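Local coordinates for guanine nucleotide exchange factor SRM1 (Saccharomyces cerevisiae, PDB 3OF7), which promotes the exchange of GDP for GTP on the Ran-type GTPases GSP1 and GSP2, binds chromatin and controls RNA metabolism and transport, at residues P377-S389 with V392-G404. Sequence-based numbering, arbitrary orientation.
Sequences PKFKSVAAGSHHS and VAQNGIAYSWGFG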
# COMPACT_ATOMS: atom_id res chain seq x y z
N PRO A 377 -18.27 10.89 -1.20
CA PRO A 377 -19.04 9.72 -0.80
C PRO A 377 -18.40 9.01 0.39
O PRO A 377 -17.24 9.29 0.75
CB PRO A 377 -18.96 8.81 -2.04
CG PRO A 377 -17.74 9.24 -2.75
CD PRO A 377 -17.64 10.71 -2.53
N LYS A 378 -19.16 8.11 1.00
CA LYS A 378 -18.61 7.18 1.98
C LYS A 378 -17.70 6.19 1.27
O LYS A 378 -18.04 5.69 0.19
CB LYS A 378 -19.75 6.44 2.70
CG LYS A 378 -20.70 7.36 3.48
CD LYS A 378 -20.10 7.79 4.81
CE LYS A 378 -20.99 8.83 5.52
NZ LYS A 378 -20.69 8.92 6.98
N PHE A 379 -16.52 5.94 1.85
CA PHE A 379 -15.56 5.02 1.24
C PHE A 379 -15.48 3.69 1.98
O PHE A 379 -15.64 3.65 3.19
CB PHE A 379 -14.16 5.64 1.15
CG PHE A 379 -14.09 6.87 0.29
CD1 PHE A 379 -13.77 8.10 0.85
CD2 PHE A 379 -14.35 6.80 -1.08
CE1 PHE A 379 -13.69 9.26 0.05
CE2 PHE A 379 -14.27 7.94 -1.88
CZ PHE A 379 -13.95 9.17 -1.31
N LYS A 380 -15.20 2.63 1.24
CA LYS A 380 -15.04 1.31 1.85
C LYS A 380 -13.59 0.80 1.86
O LYS A 380 -13.25 -0.07 2.66
CB LYS A 380 -16.01 0.29 1.23
CG LYS A 380 -15.85 0.06 -0.27
CD LYS A 380 -16.79 -1.05 -0.74
CE LYS A 380 -16.58 -1.39 -2.20
NZ LYS A 380 -17.28 -2.68 -2.59
N SER A 381 -12.74 1.33 0.98
CA SER A 381 -11.30 1.04 1.01
C SER A 381 -10.51 2.21 0.43
O SER A 381 -11.06 3.05 -0.28
CB SER A 381 -10.96 -0.26 0.25
OG SER A 381 -11.13 -0.10 -1.16
N VAL A 382 -9.22 2.25 0.73
CA VAL A 382 -8.36 3.35 0.30
C VAL A 382 -6.95 2.81 0.04
O VAL A 382 -6.52 1.85 0.67
CB VAL A 382 -8.38 4.51 1.35
CG1 VAL A 382 -7.83 4.05 2.72
CG2 VAL A 382 -7.65 5.75 0.86
N ALA A 383 -6.25 3.43 -0.91
CA ALA A 383 -4.86 3.11 -1.19
C ALA A 383 -4.11 4.40 -1.48
O ALA A 383 -4.71 5.37 -1.93
CB ALA A 383 -4.76 2.16 -2.37
N ALA A 384 -2.81 4.39 -1.22
CA ALA A 384 -1.98 5.57 -1.43
C ALA A 384 -0.66 5.16 -2.05
O ALA A 384 -0.07 4.14 -1.65
CB ALA A 384 -1.73 6.27 -0.10
N GLY A 385 -0.23 5.93 -3.04
CA GLY A 385 1.10 5.77 -3.64
C GLY A 385 1.95 6.93 -3.12
O GLY A 385 1.60 7.54 -2.13
N SER A 386 3.06 7.24 -3.80
CA SER A 386 3.99 8.22 -3.22
C SER A 386 3.32 9.57 -2.94
O SER A 386 3.44 10.11 -1.82
CB SER A 386 5.23 8.40 -4.10
OG SER A 386 5.99 7.20 -4.11
N HIS A 387 2.61 10.10 -3.94
CA HIS A 387 1.95 11.41 -3.83
C HIS A 387 0.55 11.45 -4.45
O HIS A 387 0.04 12.52 -4.78
CB HIS A 387 2.85 12.51 -4.41
CG HIS A 387 4.12 12.66 -3.65
ND1 HIS A 387 4.23 13.47 -2.54
CD2 HIS A 387 5.31 12.02 -3.76
CE1 HIS A 387 5.43 13.35 -2.02
NE2 HIS A 387 6.11 12.48 -2.74
N HIS A 388 -0.08 10.28 -4.57
CA HIS A 388 -1.46 10.20 -5.03
C HIS A 388 -2.20 9.16 -4.21
O HIS A 388 -1.59 8.39 -3.45
CB HIS A 388 -1.52 9.87 -6.53
CG HIS A 388 -1.04 8.50 -6.87
ND1 HIS A 388 -1.89 7.46 -7.19
CD2 HIS A 388 0.21 7.98 -6.92
CE1 HIS A 388 -1.19 6.37 -7.44
NE2 HIS A 388 0.09 6.66 -7.28
N SER A 389 -3.52 9.14 -4.34
CA SER A 389 -4.35 8.20 -3.62
C SER A 389 -5.52 7.78 -4.50
O SER A 389 -5.88 8.49 -5.44
CB SER A 389 -4.87 8.80 -2.32
OG SER A 389 -3.83 9.43 -1.58
N VAL A 392 -12.23 3.85 -2.79
CA VAL A 392 -13.39 3.20 -3.42
C VAL A 392 -14.64 3.51 -2.62
O VAL A 392 -14.71 3.19 -1.43
CB VAL A 392 -13.21 1.67 -3.53
CG1 VAL A 392 -14.41 1.05 -4.26
CG2 VAL A 392 -11.93 1.35 -4.27
N ALA A 393 -15.60 4.15 -3.28
CA ALA A 393 -16.87 4.47 -2.64
C ALA A 393 -17.63 3.20 -2.31
O ALA A 393 -17.38 2.16 -2.89
CB ALA A 393 -17.72 5.39 -3.54
N GLN A 394 -18.60 3.29 -1.40
CA GLN A 394 -19.39 2.11 -1.04
C GLN A 394 -20.03 1.45 -2.28
O GLN A 394 -20.13 0.23 -2.34
CB GLN A 394 -20.44 2.44 0.02
CG GLN A 394 -19.85 2.71 1.41
CD GLN A 394 -20.90 3.08 2.45
OE1 GLN A 394 -22.01 3.49 2.11
NE2 GLN A 394 -20.54 2.95 3.72
N ASN A 395 -20.40 2.27 -3.27
CA ASN A 395 -21.05 1.77 -4.49
C ASN A 395 -20.12 1.20 -5.57
O ASN A 395 -20.57 0.82 -6.65
CB ASN A 395 -22.04 2.81 -5.06
CG ASN A 395 -21.34 4.00 -5.75
OD1 ASN A 395 -20.13 4.19 -5.64
ND2 ASN A 395 -22.13 4.80 -6.45
N GLY A 396 -18.81 1.15 -5.29
CA GLY A 396 -17.85 0.50 -6.19
C GLY A 396 -17.26 1.39 -7.27
O GLY A 396 -16.72 0.90 -8.26
N ILE A 397 -17.39 2.70 -7.09
CA ILE A 397 -16.80 3.68 -8.00
C ILE A 397 -15.54 4.19 -7.31
O ILE A 397 -15.57 4.52 -6.12
CB ILE A 397 -17.80 4.83 -8.31
CG1 ILE A 397 -19.00 4.28 -9.11
CG2 ILE A 397 -17.11 5.97 -9.08
CD1 ILE A 397 -20.01 5.34 -9.56
N ALA A 398 -14.43 4.22 -8.05
CA ALA A 398 -13.15 4.71 -7.54
C ALA A 398 -12.97 6.22 -7.70
O ALA A 398 -13.46 6.83 -8.67
CB ALA A 398 -11.99 3.95 -8.21
N TYR A 399 -12.28 6.82 -6.73
CA TYR A 399 -12.04 8.27 -6.67
C TYR A 399 -10.56 8.49 -6.41
O TYR A 399 -9.98 7.82 -5.56
CB TYR A 399 -12.84 8.91 -5.53
CG TYR A 399 -14.33 8.96 -5.80
CD1 TYR A 399 -15.10 7.80 -5.80
CD2 TYR A 399 -14.98 10.18 -6.07
CE1 TYR A 399 -16.46 7.83 -6.06
CE2 TYR A 399 -16.35 10.22 -6.33
CZ TYR A 399 -17.08 9.04 -6.33
OH TYR A 399 -18.43 9.06 -6.58
N SER A 400 -9.96 9.43 -7.12
CA SER A 400 -8.53 9.66 -7.00
C SER A 400 -8.21 11.13 -6.84
O SER A 400 -9.03 12.01 -7.17
CB SER A 400 -7.80 9.09 -8.22
OG SER A 400 -8.25 9.74 -9.40
N TRP A 401 -7.01 11.40 -6.33
CA TRP A 401 -6.53 12.77 -6.16
C TRP A 401 -5.04 12.77 -5.87
O TRP A 401 -4.44 11.72 -5.61
CB TRP A 401 -7.29 13.49 -5.03
CG TRP A 401 -7.05 12.96 -3.63
CD1 TRP A 401 -6.23 13.50 -2.67
CD2 TRP A 401 -7.66 11.80 -3.02
NE1 TRP A 401 -6.30 12.77 -1.51
CE2 TRP A 401 -7.16 11.72 -1.70
CE3 TRP A 401 -8.57 10.83 -3.47
CZ2 TRP A 401 -7.54 10.70 -0.81
CZ3 TRP A 401 -8.95 9.81 -2.59
CH2 TRP A 401 -8.44 9.76 -1.27
N GLY A 402 -4.45 13.96 -5.92
CA GLY A 402 -3.04 14.12 -5.63
C GLY A 402 -2.23 14.51 -6.85
O GLY A 402 -2.73 15.15 -7.77
N PHE A 403 -0.96 14.12 -6.83
CA PHE A 403 0.00 14.46 -7.88
C PHE A 403 -0.46 13.94 -9.24
O PHE A 403 -0.78 12.76 -9.38
CB PHE A 403 1.35 13.86 -7.50
CG PHE A 403 2.49 14.29 -8.40
CD1 PHE A 403 3.33 13.34 -8.96
CD2 PHE A 403 2.73 15.64 -8.65
CE1 PHE A 403 4.41 13.73 -9.77
CE2 PHE A 403 3.81 16.04 -9.44
CZ PHE A 403 4.64 15.08 -10.01
N GLY A 404 -0.51 14.83 -10.23
CA GLY A 404 -1.09 14.49 -11.53
C GLY A 404 -0.14 14.24 -12.68
O GLY A 404 -0.53 13.70 -13.71
O HOH W 1 -18.19 1.89 4.53
O HOH W 2 -3.21 11.84 -2.68
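Pro377 lays its CG over one face of the Tyr399 ring, a CH-pi contact 3.9 Å from CG to the ring centroid. Phe379 turns an edge toward the face of Tyr399 in an offset edge-to-face pair, planes at 69°. The Phe379 ring takes the Pro377 carbonyl O over one face, offset toward its rim, and meets Val392 C and Ala393 N at its edge. With a leucine in place of Tyr399, Pro377 CG would probably lose its aromatic face and the Phe379 edge would be left without a ring to lean on.

At the other end, Ser389 CB sits over the six-membered ring of Trp401, 3.8 Å from its centroid. Trp401 can fold back beneath it because its CG stands between backbone N and carbonyl carbon (chi1 67°). A water accepts from Ser389 OG at 2.7 Å and donates to Trp401 O, which also receives Ser389 N.

Backbone bonds tie both ends: Lys380 N reaches Val392 O at 2.8 Å and Val392 N reaches Ser381 O, with a beta bulge between Phe379 and Ser381, while Phe403 N bonds His387 O.

All this joins the first three strands, 379-384, 388-393 and 398-402, of a four-stranded antiparallel blade of the RCC1 beta-propeller, which strand 421-423 completes beside 398-402. Strand 324-329 of the preceding blade touches Val382 and Ser389, strand 432-439 of the next packs on Val392, and helix 453-464 brings Met463 against Tyr399.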